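Local coordinates for protein beta-N-acetylhexosaminidase (Bacteroides fragilis, PDB 4PYS) that probably hydrolyses terminal beta-linked N-acetylhexosamine residues from glycans, as a glycoside hydrolase of family 20 with a TIM-barrel catalytic domain, at residues 107-112 against 118-123; 44-49 against 101-106; 12-17 against 474-479. All blocks are in the same frame, centred on the assembly; numbering follows the deposited sequence.

Contact 1 of 3, residues 107-112 against 118-123; sequences RQWNTG and IFPCVE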
loop_
_atom_site.group_PDB
_atom_site.type_symbol
_atom_site.label_atom_id
_atom_site.label_comp_id
_atom_site.label_asym_id
_atom_site.label_seq_id
_atom_site.Cartn_x
_atom_site.Cartn_y
_atom_site.Cartn_z
ATOM N N ARG A 107 13.199 -8.553 -14.830
ATOM C CA ARG A 107 12.155 -8.161 -15.786
ATOM C C ARG A 107 12.560 -6.934 -16.583
ATOM O O ARG A 107 12.358 -6.875 -17.799
ATOM C CB ARG A 107 10.869 -7.793 -15.048
ATOM C CG ARG A 107 10.021 -8.934 -14.591
ATOM C CD ARG A 107 8.789 -8.368 -13.880
ATOM N NE ARG A 107 7.778 -7.839 -14.800
ATOM C CZ ARG A 107 6.678 -7.205 -14.394
ATOM N NH1 ARG A 107 6.474 -7.012 -13.097
ATOM N NH2 ARG A 107 5.785 -6.773 -15.274
ATOM N N GLN A 108 13.110 -5.940 -15.884
ATOM C CA GLN A 108 13.504 -4.685 -16.514
ATOM C C GLN A 108 14.888 -4.734 -17.147
ATOM O O GLN A 108 15.208 -3.907 -17.996
ATOM C CB GLN A 108 13.442 -3.542 -15.497
ATOM C CG GLN A 108 12.020 -3.240 -15.066
ATOM C CD GLN A 108 11.918 -2.031 -14.165
ATOM O OE1 GLN A 108 12.621 -1.035 -14.355
ATOM N NE2 GLN A 108 11.038 -2.108 -13.178
ATOM N N TRP A 109 15.706 -5.698 -16.739
ATOM C CA TRP A 109 17.069 -5.779 -17.236
ATOM C C TRP A 109 17.132 -6.508 -18.584
ATOM O O TRP A 109 18.036 -6.272 -19.378
ATOM C CB TRP A 109 17.977 -6.450 -16.190
ATOM C CG TRP A 109 19.440 -6.293 -16.482
ATOM C CD1 TRP A 109 20.316 -7.273 -16.858
ATOM C CD2 TRP A 109 20.199 -5.078 -16.415
ATOM N NE1 TRP A 109 21.573 -6.739 -17.035
ATOM C CE2 TRP A 109 21.523 -5.391 -16.775
ATOM C CE3 TRP A 109 19.882 -3.752 -16.091
ATOM C CZ2 TRP A 109 22.539 -4.419 -16.818
ATOM C CZ3 TRP A 109 20.886 -2.793 -16.132
ATOM C CH2 TRP A 109 22.195 -3.129 -16.494
ATOM N N ASN A 110 16.168 -7.390 -18.831
ATOM C CA ASN A 110 16.032 -8.038 -20.132
ATOM C C ASN A 110 15.934 -6.980 -21.235
ATOM O O ASN A 110 15.135 -6.043 -21.121
ATOM C CB ASN A 110 14.769 -8.908 -20.117
ATOM C CG ASN A 110 14.454 -9.519 -21.468
ATOM O OD1 ASN A 110 15.351 -9.836 -22.246
ATOM N ND2 ASN A 110 13.165 -9.678 -21.758
ATOM N N THR A 111 16.741 -7.104 -22.290
ATOM C CA THR A 111 16.757 -6.071 -23.328
ATOM C C THR A 111 15.469 -6.057 -24.150
ATOM O O THR A 111 15.043 -5.005 -24.638
ATOM C CB THR A 111 17.930 -6.230 -24.302
ATOM O OG1 THR A 111 17.648 -7.289 -25.224
ATOM C CG2 THR A 111 19.226 -6.516 -23.562
ATOM N N GLY A 112 14.858 -7.228 -24.315
ATOM C CA GLY A 112 13.680 -7.351 -25.158
ATOM C C GLY A 112 14.022 -7.173 -26.630
ATOM O O GLY A 112 13.145 -6.905 -27.451
ATOM N N ILE A 118 17.499 -11.732 -22.910
ATOM C CA ILE A 118 18.856 -11.276 -23.188
ATOM C C ILE A 118 19.264 -10.356 -22.060
ATOM O O ILE A 118 18.631 -9.315 -21.845
ATOM C CB ILE A 118 18.959 -10.513 -24.515
ATOM C CG1 ILE A 118 18.610 -11.430 -25.688
ATOM C CG2 ILE A 118 20.365 -9.953 -24.694
ATOM C CD1 ILE A 118 18.854 -10.805 -27.039
ATOM N N PHE A 119 20.304 -10.752 -21.330
ATOM C CA PHE A 119 20.740 -10.007 -20.155
ATOM C C PHE A 119 22.175 -9.533 -20.306
ATOM O O PHE A 119 23.095 -10.351 -20.373
ATOM C CB PHE A 119 20.660 -10.881 -18.906
ATOM C CG PHE A 119 19.264 -11.282 -18.523
ATOM C CD1 PHE A 119 18.344 -10.330 -18.106
ATOM C CD2 PHE A 119 18.882 -12.615 -18.550
ATOM C CE1 PHE A 119 17.059 -10.701 -17.738
ATOM C CE2 PHE A 119 17.601 -12.997 -18.178
ATOM C CZ PHE A 119 16.690 -12.041 -17.771
ATOM N N PRO A 120 22.380 -8.208 -20.352
ATOM C CA PRO A 120 23.763 -7.715 -20.396
ATOM C C PRO A 120 24.481 -8.126 -19.126
ATOM O O PRO A 120 23.862 -8.144 -18.061
ATOM C CB PRO A 120 23.594 -6.193 -20.444
ATOM C CG PRO A 120 22.220 -5.987 -21.066
ATOM C CD PRO A 120 21.387 -7.129 -20.527
ATOM N N CYS A 121 25.753 -8.482 -19.225
ATOM C CA CYS A 121 26.485 -8.906 -18.040
ATOM C C CYS A 121 26.564 -7.767 -17.029
ATOM O O CYS A 121 26.679 -6.593 -17.403
ATOM C CB CYS A 121 27.870 -9.422 -18.422
ATOM S SG CYS A 121 27.778 -10.911 -19.443
ATOM N N VAL A 122 26.477 -8.112 -15.749
ATOM C CA VAL A 122 26.302 -7.102 -14.713
ATOM C C VAL A 122 26.427 -7.736 -13.335
ATOM O O VAL A 122 26.244 -8.946 -13.175
ATOM C CB VAL A 122 24.907 -6.431 -14.842
ATOM C CG1 VAL A 122 23.802 -7.377 -14.380
ATOM C CG2 VAL A 122 24.842 -5.126 -14.053
ATOM N N GLU A 123 26.781 -6.926 -12.345
ATOM C CA GLU A 123 26.529 -7.290 -10.960
ATOM C C GLU A 123 25.685 -6.197 -10.323
ATOM O O GLU A 123 26.059 -5.020 -10.332
ATOM C CB GLU A 123 27.834 -7.499 -10.184
ATOM C CG GLU A 123 27.606 -7.918 -8.736
ATOM C CD GLU A 123 28.882 -8.382 -8.048
ATOM O OE1 GLU A 123 29.875 -8.680 -8.746
ATOM O OE2 GLU A 123 28.881 -8.447 -6.804
#

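Contact 2 of 3, residues 44-49 against 101-106; sequences RLFYEK and YAIQSL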
loop_
_atom_site.group_PDB
_atom_site.type_symbol
_atom_site.label_atom_id
_atom_site.label_comp_id
_atom_site.label_asym_id
_atom_site.label_seq_id
_atom_site.Cartn_x
_atom_site.Cartn_y
_atom_site.Cartn_z
ATOM N N ARG A 44 6.291 -18.721 -8.735
ATOM C CA ARG A 44 5.106 -18.425 -9.532
ATOM C C ARG A 44 5.248 -17.076 -10.249
ATOM O O ARG A 44 4.793 -16.915 -11.388
ATOM C CB ARG A 44 3.840 -18.465 -8.674
ATOM C CG ARG A 44 3.354 -19.882 -8.379
ATOM C CD ARG A 44 1.999 -19.886 -7.684
ATOM N NE ARG A 44 2.129 -19.820 -6.231
ATOM C CZ ARG A 44 2.298 -20.885 -5.450
ATOM N NH1 ARG A 44 2.363 -22.098 -5.987
ATOM N NH2 ARG A 44 2.406 -20.740 -4.135
ATOM N N LEU A 45 5.906 -16.122 -9.598
ATOM C CA LEU A 45 6.143 -14.815 -10.216
ATOM C C LEU A 45 7.128 -14.930 -11.375
ATOM O O LEU A 45 6.960 -14.290 -12.418
ATOM C CB LEU A 45 6.651 -13.796 -9.189
ATOM C CG LEU A 45 6.841 -12.359 -9.684
ATOM C CD1 LEU A 45 5.504 -11.759 -10.125
ATOM C CD2 LEU A 45 7.489 -11.485 -8.611
ATOM N N PHE A 46 8.161 -15.745 -11.186
ATOM C CA PHE A 46 9.137 -15.983 -12.242
ATOM C C PHE A 46 8.468 -16.610 -13.466
ATOM O O PHE A 46 8.717 -16.195 -14.604
ATOM C CB PHE A 46 10.264 -16.897 -11.727
ATOM C CG PHE A 46 11.305 -17.200 -12.763
ATOM C CD1 PHE A 46 12.377 -16.337 -12.954
ATOM C CD2 PHE A 46 11.209 -18.339 -13.557
ATOM C CE1 PHE A 46 13.333 -16.596 -13.915
ATOM C CE2 PHE A 46 12.163 -18.608 -14.524
ATOM C CZ PHE A 46 13.230 -17.736 -14.703
ATOM N N TYR A 47 7.624 -17.615 -13.242
ATOM C CA TYR A 47 6.943 -18.282 -14.354
ATOM C C TYR A 47 6.014 -17.319 -15.092
ATOM O O TYR A 47 5.837 -17.398 -16.307
ATOM C CB TYR A 47 6.140 -19.490 -13.862
ATOM C CG TYR A 47 6.966 -20.637 -13.312
ATOM C CD1 TYR A 47 8.245 -20.903 -13.793
ATOM C CD2 TYR A 47 6.461 -21.457 -12.309
ATOM C CE1 TYR A 47 8.995 -21.952 -13.285
ATOM C CE2 TYR A 47 7.197 -22.502 -11.799
ATOM C CZ TYR A 47 8.465 -22.746 -12.290
ATOM O OH TYR A 47 9.199 -23.791 -11.775
ATOM N N GLU A 48 5.417 -16.404 -14.347
ATOM C CA GLU A 48 4.472 -15.462 -14.925
ATOM C C GLU A 48 5.148 -14.341 -15.720
ATOM O O GLU A 48 4.621 -13.891 -16.743
ATOM C CB GLU A 48 3.616 -14.866 -13.804
ATOM C CG GLU A 48 2.543 -13.906 -14.276
ATOM C CD GLU A 48 1.801 -13.267 -13.117
ATOM O OE1 GLU A 48 1.299 -14.006 -12.238
ATOM O OE2 GLU A 48 1.728 -12.022 -13.090
ATOM N N LYS A 49 6.312 -13.894 -15.261
ATOM C CA LYS A 49 6.899 -12.659 -15.784
ATOM C C LYS A 49 8.112 -12.875 -16.685
ATOM O O LYS A 49 8.429 -12.018 -17.513
ATOM C CB LYS A 49 7.289 -11.721 -14.641
ATOM C CG LYS A 49 6.143 -11.286 -13.713
ATOM C CD LYS A 49 5.017 -10.577 -14.467
ATOM C CE LYS A 49 4.083 -9.840 -13.487
ATOM N NZ LYS A 49 2.805 -9.379 -14.158
ATOM N N TYR A 101 12.232 -9.328 -5.490
ATOM C CA TYR A 101 12.740 -8.067 -6.001
ATOM C C TYR A 101 13.811 -8.293 -7.059
ATOM O O TYR A 101 13.888 -7.537 -8.028
ATOM C CB TYR A 101 13.229 -7.176 -4.845
ATOM C CG TYR A 101 12.087 -6.815 -3.914
ATOM C CD1 TYR A 101 10.815 -6.571 -4.418
ATOM C CD2 TYR A 101 12.269 -6.760 -2.532
ATOM C CE1 TYR A 101 9.743 -6.255 -3.567
ATOM C CE2 TYR A 101 11.209 -6.441 -1.676
ATOM C CZ TYR A 101 9.954 -6.190 -2.209
ATOM O OH TYR A 101 8.892 -5.882 -1.373
ATOM N N ALA A 102 14.623 -9.338 -6.901
ATOM C CA ALA A 102 15.560 -9.702 -7.972
ATOM C C ALA A 102 14.819 -10.017 -9.268
ATOM O O ALA A 102 15.257 -9.637 -10.353
ATOM C CB ALA A 102 16.446 -10.893 -7.553
ATOM N N ILE A 103 13.696 -10.729 -9.157
ATOM C CA ILE A 103 12.887 -11.039 -10.327
ATOM C C ILE A 103 12.360 -9.764 -10.962
ATOM O O ILE A 103 12.361 -9.641 -12.179
ATOM C CB ILE A 103 11.714 -11.994 -9.970
ATOM C CG1 ILE A 103 12.261 -13.411 -9.743
ATOM C CG2 ILE A 103 10.652 -12.035 -11.075
ATOM C CD1 ILE A 103 11.274 -14.343 -9.033
ATOM N N GLN A 104 11.931 -8.805 -10.148
ATOM C CA GLN A 104 11.443 -7.544 -10.706
ATOM C C GLN A 104 12.569 -6.814 -11.447
ATOM O O GLN A 104 12.341 -6.202 -12.485
ATOM C CB GLN A 104 10.863 -6.638 -9.610
ATOM C CG GLN A 104 9.626 -7.185 -8.910
ATOM C CD GLN A 104 8.416 -7.305 -9.831
ATOM O OE1 GLN A 104 8.477 -6.981 -11.025
ATOM N NE2 GLN A 104 7.303 -7.762 -9.268
ATOM N N SER A 105 13.788 -6.875 -10.921
ATOM C CA SER A 105 14.913 -6.268 -11.636
ATOM C C SER A 105 15.241 -7.000 -12.946
ATOM O O SER A 105 15.523 -6.356 -13.961
ATOM C CB SER A 105 16.154 -6.167 -10.738
ATOM O OG SER A 105 15.945 -5.196 -9.723
ATOM N N LEU A 106 15.209 -8.330 -12.926
ATOM C CA LEU A 106 15.474 -9.108 -14.139
ATOM C C LEU A 106 14.454 -8.772 -15.226
ATOM O O LEU A 106 14.795 -8.711 -16.411
ATOM C CB LEU A 106 15.458 -10.616 -13.844
ATOM C CG LEU A 106 16.667 -11.186 -13.097
ATOM C CD1 LEU A 106 16.423 -12.646 -12.711
ATOM C CD2 LEU A 106 17.925 -11.067 -13.950
#

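Contact 3 of 3, residues 12-17 against 474-479; sequences MPTPGK and YGKVLS. With FMT (formic acid), chain K.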
loop_
_atom_site.group_PDB
_atom_site.type_symbol
_atom_site.label_atom_id
_atom_site.label_comp_id
_atom_site.label_asym_id
_atom_site.label_seq_id
_atom_site.Cartn_x
_atom_site.Cartn_y
_atom_site.Cartn_z
HETATM N N MSE A 12 13.945 0.563 -12.570
HETATM C CA MSE A 12 13.282 1.469 -11.624
HETATM C C MSE A 12 12.477 0.680 -10.609
HETATM O O MSE A 12 11.776 -0.271 -10.966
HETATM C CB MSE A 12 12.360 2.464 -12.345
HETATM C CG MSE A 12 13.084 3.277 -13.384
HETATM SE SE MSE A 12 11.991 4.723 -14.081
HETATM C CE MSE A 12 12.139 5.928 -12.561
ATOM N N PRO A 13 12.580 1.049 -9.320
ATOM C CA PRO A 13 13.416 2.111 -8.748
ATOM C C PRO A 13 14.904 1.767 -8.861
ATOM O O PRO A 13 15.269 0.599 -9.029
ATOM C CB PRO A 13 12.967 2.173 -7.275
ATOM C CG PRO A 13 12.293 0.850 -7.004
ATOM C CD PRO A 13 11.729 0.377 -8.316
ATOM N N THR A 14 15.743 2.786 -8.782
ATOM C CA THR A 14 17.183 2.652 -9.053
ATOM C C THR A 14 17.840 1.728 -8.050
ATOM O O THR A 14 17.693 1.939 -6.840
ATOM C CB THR A 14 17.861 4.004 -8.925
ATOM O OG1 THR A 14 17.248 4.926 -9.836
ATOM C CG2 THR A 14 19.359 3.890 -9.250
ATOM N N PRO A 15 18.565 0.699 -8.536
ATOM C CA PRO A 15 19.279 -0.181 -7.597
ATOM C C PRO A 15 20.418 0.550 -6.908
ATOM O O PRO A 15 20.972 1.515 -7.461
ATOM C CB PRO A 15 19.852 -1.280 -8.504
ATOM C CG PRO A 15 18.904 -1.304 -9.720
ATOM C CD PRO A 15 18.623 0.193 -9.921
ATOM N N GLY A 16 20.780 0.077 -5.721
ATOM C CA GLY A 16 21.837 0.700 -4.949
ATOM C C GLY A 16 23.179 0.643 -5.639
ATOM O O GLY A 16 23.940 1.613 -5.599
ATOM N N LYS A 17 23.488 -0.481 -6.277
ATOM C CA LYS A 17 24.746 -0.574 -7.015
ATOM C C LYS A 17 24.598 -1.412 -8.270
ATOM O O LYS A 17 24.083 -2.530 -8.218
ATOM C CB LYS A 17 25.857 -1.145 -6.128
ATOM C CG LYS A 17 27.231 -1.085 -6.787
ATOM C CD LYS A 17 28.339 -1.373 -5.785
ATOM C CE LYS A 17 29.698 -1.115 -6.398
ATOM N NZ LYS A 17 30.787 -1.713 -5.572
ATOM N N TYR A 474 13.889 12.161 -14.194
ATOM C CA TYR A 474 12.855 12.327 -15.217
ATOM C C TYR A 474 13.269 11.658 -16.537
ATOM O O TYR A 474 12.438 11.081 -17.248
ATOM C CB TYR A 474 12.573 13.822 -15.400
ATOM C CG TYR A 474 11.475 14.146 -16.387
ATOM C CD1 TYR A 474 10.270 13.450 -16.375
ATOM C CD2 TYR A 474 11.634 15.170 -17.299
ATOM C CE1 TYR A 474 9.253 13.766 -17.284
ATOM C CE2 TYR A 474 10.635 15.490 -18.203
ATOM C CZ TYR A 474 9.448 14.785 -18.185
ATOM O OH TYR A 474 8.458 15.109 -19.091
ATOM N N GLY A 475 14.557 11.722 -16.869
ATOM C CA GLY A 475 15.053 11.046 -18.057
ATOM C C GLY A 475 14.821 9.544 -17.978
ATOM O O GLY A 475 14.487 8.903 -18.980
ATOM N N LYS A 476 14.988 8.981 -16.785
ATOM C CA LYS A 476 14.755 7.555 -16.574
ATOM C C LYS A 476 13.276 7.227 -16.724
ATOM O O LYS A 476 12.925 6.236 -17.362
ATOM C CB LYS A 476 15.211 7.134 -15.171
ATOM C CG LYS A 476 16.732 7.215 -14.951
ATOM C CD LYS A 476 17.037 6.744 -13.506
ATOM C CE LYS A 476 18.491 6.942 -13.164
ATOM N NZ LYS A 476 18.781 6.407 -11.814
ATOM N N VAL A 477 12.420 8.059 -16.131
ATOM C CA VAL A 477 10.966 7.905 -16.276
ATOM C C VAL A 477 10.573 7.850 -17.750
ATOM O O VAL A 477 9.855 6.946 -18.192
ATOM C CB VAL A 477 10.200 9.042 -15.556
ATOM C CG1 VAL A 477 8.731 9.063 -15.961
ATOM C CG2 VAL A 477 10.314 8.856 -14.041
ATOM N N LEU A 478 11.063 8.801 -18.528
ATOM C CA LEU A 478 10.689 8.839 -19.939
ATOM C C LEU A 478 11.237 7.635 -20.714
ATOM O O LEU A 478 10.584 7.134 -21.631
ATOM C CB LEU A 478 11.167 10.147 -20.571
ATOM C CG LEU A 478 10.558 11.414 -19.975
ATOM C CD1 LEU A 478 11.059 12.625 -20.756
ATOM C CD2 LEU A 478 9.022 11.355 -20.005
ATOM N N SER A 479 12.431 7.173 -20.344
ATOM C CA SER A 479 13.072 6.054 -21.027
ATOM C C SER A 479 12.398 4.720 -20.726
ATOM O O SER A 479 12.474 3.786 -21.532
ATOM C CB SER A 479 14.545 5.964 -20.630
ATOM O OG SER A 479 15.227 7.105 -21.106
HETATM C C FMT K . 18.935 2.372 -13.357
HETATM O O1 FMT K . 19.639 3.325 -12.993
HETATM O O2 FMT K . 19.362 1.254 -13.674
#

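Contact 1 of 3, residues 107-112 against 118-123
The indole of W109 lies against P120 and V122 of strand 117-126, where helix 96-109 ends and the chain turns back into the sheet of the N-terminal alpha/beta domain of family 20 glycosidases. CG of W109 stands anti to the backbone N (chi1 -167°), which swings the ring off the helix end and over to the strand. Its six-membered part is met by the valine, CZ2 of W109 lying 3.7 Å from CG2 of V122, while CG1 of V122 approaches the pyrrole part obliquely. CD of P120 packs by CD1 of W109. CD1 of F119 lies 3.8 Å from the same CD1 of W109, and CE1 of F119 comes obliquely to 3.6 Å from the backbone N of N110 at the helix end. R20 of strand 17-21 also touches both W109 and P120.

At the rim of the indole, NE1 of W109 donates to the carbonyl O of P120 at 2.9 Å. The oxygen lies nearly in the ring plane and the N-H points almost straight at it (172°), so the bond fixes the rotation of the indole while its carbon atoms pack on the apolar side chains. Farther out, N110 is the first residue to leave the helical conformation. Its OD1 accepts from the backbone N of I118 at 2.9 Å, nearly straight (173°) though the donor is tilted from the carbonyl plane, and weakly from N of G112. The methyl CG2 of T111 reaches P120 CD, whereas its OG1 turns to E113. Beside it, the backbone N of T111 donates to O of I118 at 2.9 Å, and CA of N110 makes a CA-H...O contact with that same O of I118 at 3.4 Å.

Contact 2 of 3, residues 44-49 against 101-106
L45 and I103 meet because each sends a branch anti to its own backbone N: CG in L45 (chi1 -176°), and CG2 in I103, whose CG1 arm lies beside that N (chi1 -74°). The two side chains slide past each other in opposite directions, and CD2 of L45 comes to rest 4.0 Å from CG2 of I103. The longer arm of the isoleucine continues to the neighbouring residue, where its CD1 touches CB of F46 at 3.8 Å and its CG1 lies near the plane of the phenyl ring, at the edge. I103 is thus wedged between consecutive residues of helix 43-49.

The same CD2 of L45 also lies 3.8 Å from NE2 of Q104, whose bent chain crosses the leucine at about a right angle. This amide is buried but held at both ends: OE1 accepts from R107 and NE2 bonds S157 of helix 146-158.

The axes of the two short helical segments run almost parallel (11°), 10.1 Å apart, bridged by L45, F46, I103 and the Q104 amide. W69 of strand 67-71, in the sheet, touches both F46 and I103. Two helices side by side on one face of a beta-sheet form a layer characteristic of an alpha/beta sandwich, here in the N-terminal domain of a family 20 glycosidase.

Contact 3 of 3, residues 12-17 against 474-479
K476 reaches from helix 470-486 toward the loop that precedes strand 17-21, where its tip meets T14. Its CB lies 4.2 Å from the selenium of M12, a selenomethionine. Beyond CG, which stands anti to the carbonyl carbon, the chain is fully extended and carries the charge away from the helix. CD and CE run on toward T14, and CE also comes near O1 of the formic acid. At the tip, NZ of K476 donates to OG1 of T14 at 2.9 Å; the threonine and lysine side chains cross at about a right angle. A second, weak bond from NZ of K476 goes to O1 of the formic acid, 3.4 Å away. NZ also forms a salt bridge with E468, and the E468 carboxylate would be expected to favour its charged form. The formic acid, probably from the crystallisation liquor, is a looser partner that also bonds the backbone N of I11, while OG1 of T14 has a further partner in E459 of helix 453-462.

M12 approaches the helix backbone instead. Its selenium lies 3.7 Å from O of K476, and the bend at the last torsion (chi3 76°) turns the methyl CE of M12 toward V477, 3.8 Å from its CG2. F473 and F484 of the same helix also touch M12. The contact thus joins the N-terminal loop to helix 470-486, consistent with a seam between the two domains of family 20 glycosidases.

Overall arrangement
Contacts 1 and 2 share helix 96-109: its middle packs on helix 43-49 in contact 2 and its end on strand 117-126 in contact 1. Their centres are 13 Å apart, and CE1 of F119 lies 3.3 Å from O of L106 where they meet. Contact 3, centred 14 Å from contact 1, is linked to it by a probable hydrogen bond of 2.7 Å between OE1 of Q108 and N of M12. The formic acid weakly bonded by K476 also lies about 5 Å from the W109 side chain (nearest atoms). Contacts 1 and 2 lie within the N-terminal domain, whereas contact 3 ties it to helix 470-486, near the C-terminus. The zinc site involves none of these segments.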